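Local coordinates for plasmid pRiA4b Orf3-like domain-containing protein (Methanosarcina mazei, PDB 2I1S) that is of unknown function, a member of the plasmid pRiA4b ORF-3-like family that folds as a mixed beta sheet with accompanying helices, at residues A[16-22]-A[147-151]; A[132-138]-A[177-183]. All coordinates share one frame. Residues are numbered along the deposited sequence.

Overall arrangement
From the N terminus, strand 7-15 turns through the loop 16-22 into strand 22-29, and this connection meets its partner in contact 1, the start of helix 146-157, only 125 residues later. Before that helix comes strand 131-136, outermost beside 22-29, which residues 177-183, following helix 165-172, accompany along its length and past its end in contact 2. The segments alternate along the chain, so the closures cross rather than nest. Contact 1 ties helix 146-157 to the hairpin loop between the neighbouring strands 7-15 and 22-29; contact 2 lays the C-terminal region along the sheet's border strand. Their centres lie about 14 Å apart, and Arg137 NH1 of contact 2 donates to Pro20 O of contact 1.

Contact 1 of 2, residues A[16-22]-A[147-151]; sequences KGITPQI and VWGYE
An irregular connection between two antiparallel strands, residues 16-22, meets the first turn of helix 146-157, residues 147-151, whose Glu151 N bonds to Val147 O at 2.9 Å. The CA atoms approach closest at Gly17 and Val147, 6.1 Å apart. Lys16 O lies 3.2 Å from Val147 CG1, and Gly17 follows with positive phi (88°), where a modelled CB would crowd Val147. Ile18, chi1 m, reaches into the interface: its CD1 is 3.6 Å from Val147 CG1 and 4.0 Å from Tyr150 CD2. At Thr19 a water bridges the segments, donating to Thr19 O (2.8 Å) and Glu151 OE1 (2.7 Å); no direct hydrogen bond joins them. A cis peptide precedes Pro20. Ile22, chi1 m and chi2 t, returns to the helix with CD1 4.2 Å from CE2 of Tyr150, itself chi1 t. This is a beta-hairpin loop packed on a helix start, apolar with a hydrated margin. Around it, Val147 touches Trp111 of strand 111-122, Ile22 pairs with Ile15 of strand 7-15, and Tyr150 packs on Pro141 and Phe176.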
# COMPACT_ATOMS: atom_id res chain seq x y z
N LYS A 16 -5.05 3.45 5.85
CA LYS A 16 -6.13 3.67 6.83
C LYS A 16 -5.71 4.36 8.12
O LYS A 16 -4.64 4.11 8.65
CB LYS A 16 -6.71 2.35 7.27
CG LYS A 16 -7.56 1.67 6.24
CD LYS A 16 -8.08 0.40 6.85
CE LYS A 16 -8.83 0.71 8.14
NZ LYS A 16 -9.90 -0.32 8.33
N GLY A 17 -6.62 5.19 8.64
CA GLY A 17 -6.52 5.79 9.96
C GLY A 17 -5.75 7.09 10.03
O GLY A 17 -5.65 7.67 11.08
N ILE A 18 -5.18 7.56 8.95
CA ILE A 18 -4.47 8.85 9.00
C ILE A 18 -5.27 9.84 8.12
O ILE A 18 -5.65 9.49 6.98
CB ILE A 18 -2.98 8.71 8.54
CG1 ILE A 18 -2.11 8.23 9.69
CG2 ILE A 18 -2.38 10.05 8.02
CD1 ILE A 18 -1.11 7.26 9.22
N THR A 19 -5.56 11.03 8.66
CA THR A 19 -6.16 12.10 7.88
C THR A 19 -5.29 13.38 8.03
O THR A 19 -4.67 13.59 9.08
CB THR A 19 -7.65 12.37 8.21
OG1 THR A 19 -7.76 12.73 9.57
CG2 THR A 19 -8.52 11.16 7.98
N PRO A 20 -5.18 14.18 6.95
CA PRO A 20 -5.61 13.88 5.59
C PRO A 20 -5.09 12.53 5.06
O PRO A 20 -4.06 12.02 5.53
CB PRO A 20 -5.00 15.04 4.78
CG PRO A 20 -4.89 16.15 5.72
CD PRO A 20 -4.64 15.56 7.07
N GLN A 21 -5.77 12.00 4.06
CA GLN A 21 -5.46 10.70 3.47
C GLN A 21 -4.10 10.59 2.72
O GLN A 21 -3.73 11.44 1.95
CB GLN A 21 -6.62 10.26 2.59
CG GLN A 21 -6.47 8.91 2.00
CD GLN A 21 -7.65 8.53 1.17
OE1 GLN A 21 -7.89 9.09 0.10
NE2 GLN A 21 -8.43 7.58 1.65
N ILE A 22 -3.34 9.55 3.03
CA ILE A 22 -2.13 9.24 2.29
C ILE A 22 -2.55 8.17 1.28
O ILE A 22 -3.09 7.13 1.67
CB ILE A 22 -1.02 8.66 3.22
CG1 ILE A 22 -0.67 9.60 4.41
CG2 ILE A 22 0.20 8.27 2.42
CD1 ILE A 22 0.19 8.91 5.48
N VAL A 147 -0.52 4.17 13.24
CA VAL A 147 -1.13 5.45 12.87
C VAL A 147 -1.00 6.41 14.05
O VAL A 147 -0.65 7.59 13.87
CB VAL A 147 -2.56 5.32 12.26
CG1 VAL A 147 -2.49 4.51 11.00
CG2 VAL A 147 -3.53 4.67 13.20
N TRP A 148 -1.18 5.88 15.25
CA TRP A 148 -1.05 6.68 16.46
C TRP A 148 0.35 7.25 16.64
O TRP A 148 0.48 8.45 16.82
CB TRP A 148 -1.56 5.93 17.70
CG TRP A 148 -3.09 5.94 17.69
CD1 TRP A 148 -3.94 4.87 17.89
CD2 TRP A 148 -3.94 7.05 17.37
NE1 TRP A 148 -5.25 5.26 17.75
CE2 TRP A 148 -5.28 6.60 17.43
N GLY A 149 1.38 6.41 16.55
CA GLY A 149 2.76 6.88 16.62
C GLY A 149 3.14 7.94 15.60
O GLY A 149 3.76 8.94 15.94
N TYR A 150 2.77 7.72 14.34
CA TYR A 150 3.04 8.68 13.28
C TYR A 150 2.31 10.03 13.48
O TYR A 150 2.91 11.09 13.40
CB TYR A 150 2.76 8.07 11.90
CG TYR A 150 3.12 8.98 10.74
CD1 TYR A 150 4.44 9.39 10.53
CD2 TYR A 150 2.13 9.46 9.87
CE1 TYR A 150 4.78 10.23 9.49
CE2 TYR A 150 2.45 10.30 8.78
CZ TYR A 150 3.79 10.68 8.61
OH TYR A 150 4.16 11.49 7.60
N GLU A 151 1.01 9.99 13.77
CA GLU A 151 0.30 11.25 14.03
C GLU A 151 0.87 12.02 15.24
O GLU A 151 0.94 13.24 15.19
CB GLU A 151 -1.21 11.03 14.15
CG GLU A 151 -1.91 10.74 12.82
CD GLU A 151 -2.33 12.00 12.01
OE1 GLU A 151 -1.64 13.05 12.07
OE2 GLU A 151 -3.38 11.92 11.30
O HOH W 1 -1.91 13.69 9.48

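Contact 2 of 2, residues A[132-138]-A[177-183]; sequences CTAGKRA and DPEYFDP
The irregular C-terminal segment 177-183 runs antiparallel along edge strand 131-136 of the mixed sheet and the loop after it, CA pairs being Ala134-Pro183 at 5.6 Å, Arg137-Glu179 at 4.3 Å and Ala138-Pro178 at 5.0 Å. Arg137, just past the strand, has positive phi (83°). A type I turn spans Asp177 to Tyr180, and Asp177 OD1 accepts from Glu179 N (3.0 Å) in an Asx turn. Instead of a regular ladder, one direct backbone bond, Ala138 N to Pro178 O (2.8 Å), and two waters, Arg137 N to Glu179 O and Ala138 O to Pro178 O, bridge them. Arg137 forms a bidentate salt bridge, NE to Glu179 OE1 and NH2 to Glu179 OE2, both 2.9 Å. Phe181, chi1 t, sets CE2 3.3 Å from Gly135 CA, where a CB would clash. Cys132 SG makes an edge-on sulfur-aromatic contact, 5.1 Å from the Phe181 ring centroid, and lies 3.8 Å from Pro183 CB. Polar bonds thus gather at the turn and apolar packing along the strand, and Arg137 NH1, bonded to Pro20 O, adds the hairpin loop.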
# COMPACT_ATOMS: atom_id res chain seq x y z
N CYS A 132 2.91 4.30 -11.44
CA CYS A 132 2.22 5.11 -10.44
C CYS A 132 1.81 6.39 -11.10
O CYS A 132 2.65 7.14 -11.60
CB CYS A 132 3.13 5.38 -9.23
SG CYS A 132 2.39 6.38 -7.91
N THR A 133 0.51 6.64 -11.15
CA THR A 133 0.04 7.80 -11.86
C THR A 133 -0.13 9.07 -11.01
O THR A 133 -0.09 10.17 -11.56
CB THR A 133 -1.28 7.51 -12.61
OG1 THR A 133 -2.33 7.19 -11.67
CG2 THR A 133 -1.10 6.40 -13.66
N ALA A 134 -0.34 8.90 -9.70
CA ALA A 134 -0.71 9.97 -8.77
C ALA A 134 -0.63 9.51 -7.31
O ALA A 134 -0.66 8.31 -6.99
CB ALA A 134 -2.15 10.48 -9.10
N GLY A 135 -0.52 10.47 -6.40
CA GLY A 135 -0.50 10.15 -4.96
C GLY A 135 -0.57 11.42 -4.15
O GLY A 135 -0.40 12.50 -4.68
N LYS A 136 -0.85 11.30 -2.86
CA LYS A 136 -0.80 12.47 -1.99
C LYS A 136 -0.14 12.02 -0.69
O LYS A 136 -0.45 10.95 -0.19
CB LYS A 136 -2.20 12.97 -1.70
CG LYS A 136 -2.36 14.46 -1.62
CD LYS A 136 -2.29 15.11 -2.97
CE LYS A 136 -2.22 16.62 -2.82
NZ LYS A 136 -3.56 17.36 -2.99
N ARG A 137 0.77 12.87 -0.18
CA ARG A 137 1.39 12.83 1.14
C ARG A 137 2.56 11.87 1.19
O ARG A 137 2.62 10.92 0.41
CB ARG A 137 0.38 12.53 2.25
CG ARG A 137 -0.85 13.43 2.22
CD ARG A 137 -1.51 13.47 3.54
NE ARG A 137 -0.75 14.22 4.51
CZ ARG A 137 -0.85 14.06 5.83
NH1 ARG A 137 -1.67 13.15 6.33
NH2 ARG A 137 -0.13 14.84 6.66
N ALA A 138 3.50 12.13 2.09
CA ALA A 138 4.55 11.15 2.40
C ALA A 138 3.97 9.87 3.02
O ALA A 138 3.11 9.92 3.89
CB ALA A 138 5.59 11.78 3.34
N ASP A 177 9.37 15.79 5.01
CA ASP A 177 8.22 16.68 4.67
C ASP A 177 6.98 15.76 4.58
O ASP A 177 6.89 14.95 3.66
CB ASP A 177 8.51 17.42 3.36
CG ASP A 177 7.35 18.29 2.88
OD1 ASP A 177 6.26 18.34 3.51
OD2 ASP A 177 7.52 18.92 1.83
N PRO A 178 6.08 15.82 5.59
CA PRO A 178 4.88 14.97 5.57
C PRO A 178 4.00 15.09 4.31
O PRO A 178 3.27 14.14 4.02
CB PRO A 178 4.10 15.39 6.84
CG PRO A 178 4.74 16.67 7.30
CD PRO A 178 6.17 16.63 6.82
N GLU A 179 4.12 16.20 3.57
CA GLU A 179 3.29 16.44 2.37
C GLU A 179 3.98 16.19 1.04
O GLU A 179 3.39 16.41 -0.03
CB GLU A 179 2.70 17.89 2.34
CG GLU A 179 2.03 18.34 3.63
CD GLU A 179 1.12 17.28 4.21
OE1 GLU A 179 0.38 16.61 3.42
OE2 GLU A 179 1.13 17.11 5.45
N TYR A 180 5.23 15.74 1.09
CA TYR A 180 5.97 15.51 -0.14
C TYR A 180 5.70 14.14 -0.74
O TYR A 180 5.94 13.12 -0.10
CB TYR A 180 7.48 15.69 0.06
CG TYR A 180 8.21 15.33 -1.20
CD1 TYR A 180 8.14 16.16 -2.32
CD2 TYR A 180 8.93 14.12 -1.31
CE1 TYR A 180 8.78 15.83 -3.51
CE2 TYR A 180 9.58 13.78 -2.51
CZ TYR A 180 9.49 14.64 -3.60
OH TYR A 180 10.12 14.32 -4.78
N PHE A 181 5.22 14.13 -1.98
CA PHE A 181 5.19 12.91 -2.77
C PHE A 181 5.32 13.30 -4.24
O PHE A 181 4.79 14.32 -4.64
CB PHE A 181 3.89 12.12 -2.59
CG PHE A 181 3.79 10.90 -3.50
CD1 PHE A 181 4.70 9.85 -3.39
CD2 PHE A 181 2.83 10.83 -4.48
CE1 PHE A 181 4.64 8.74 -4.24
CE2 PHE A 181 2.77 9.71 -5.32
CZ PHE A 181 3.67 8.67 -5.20
N ASP A 182 6.00 12.48 -5.02
CA ASP A 182 6.12 12.68 -6.45
C ASP A 182 6.00 11.28 -7.07
O ASP A 182 6.80 10.41 -6.74
CB ASP A 182 7.51 13.31 -6.74
CG ASP A 182 7.72 13.65 -8.22
OD1 ASP A 182 7.05 13.07 -9.08
OD2 ASP A 182 8.60 14.50 -8.51
N PRO A 183 4.99 11.05 -7.92
CA PRO A 183 4.83 9.69 -8.44
C PRO A 183 6.02 9.14 -9.25
O PRO A 183 6.15 7.94 -9.37
CB PRO A 183 3.55 9.75 -9.29
CG PRO A 183 3.18 11.18 -9.40
CD PRO A 183 3.93 11.98 -8.38
O HOH W 2 1.49 15.47 -1.30
O HOH W 3 2.55 11.92 5.65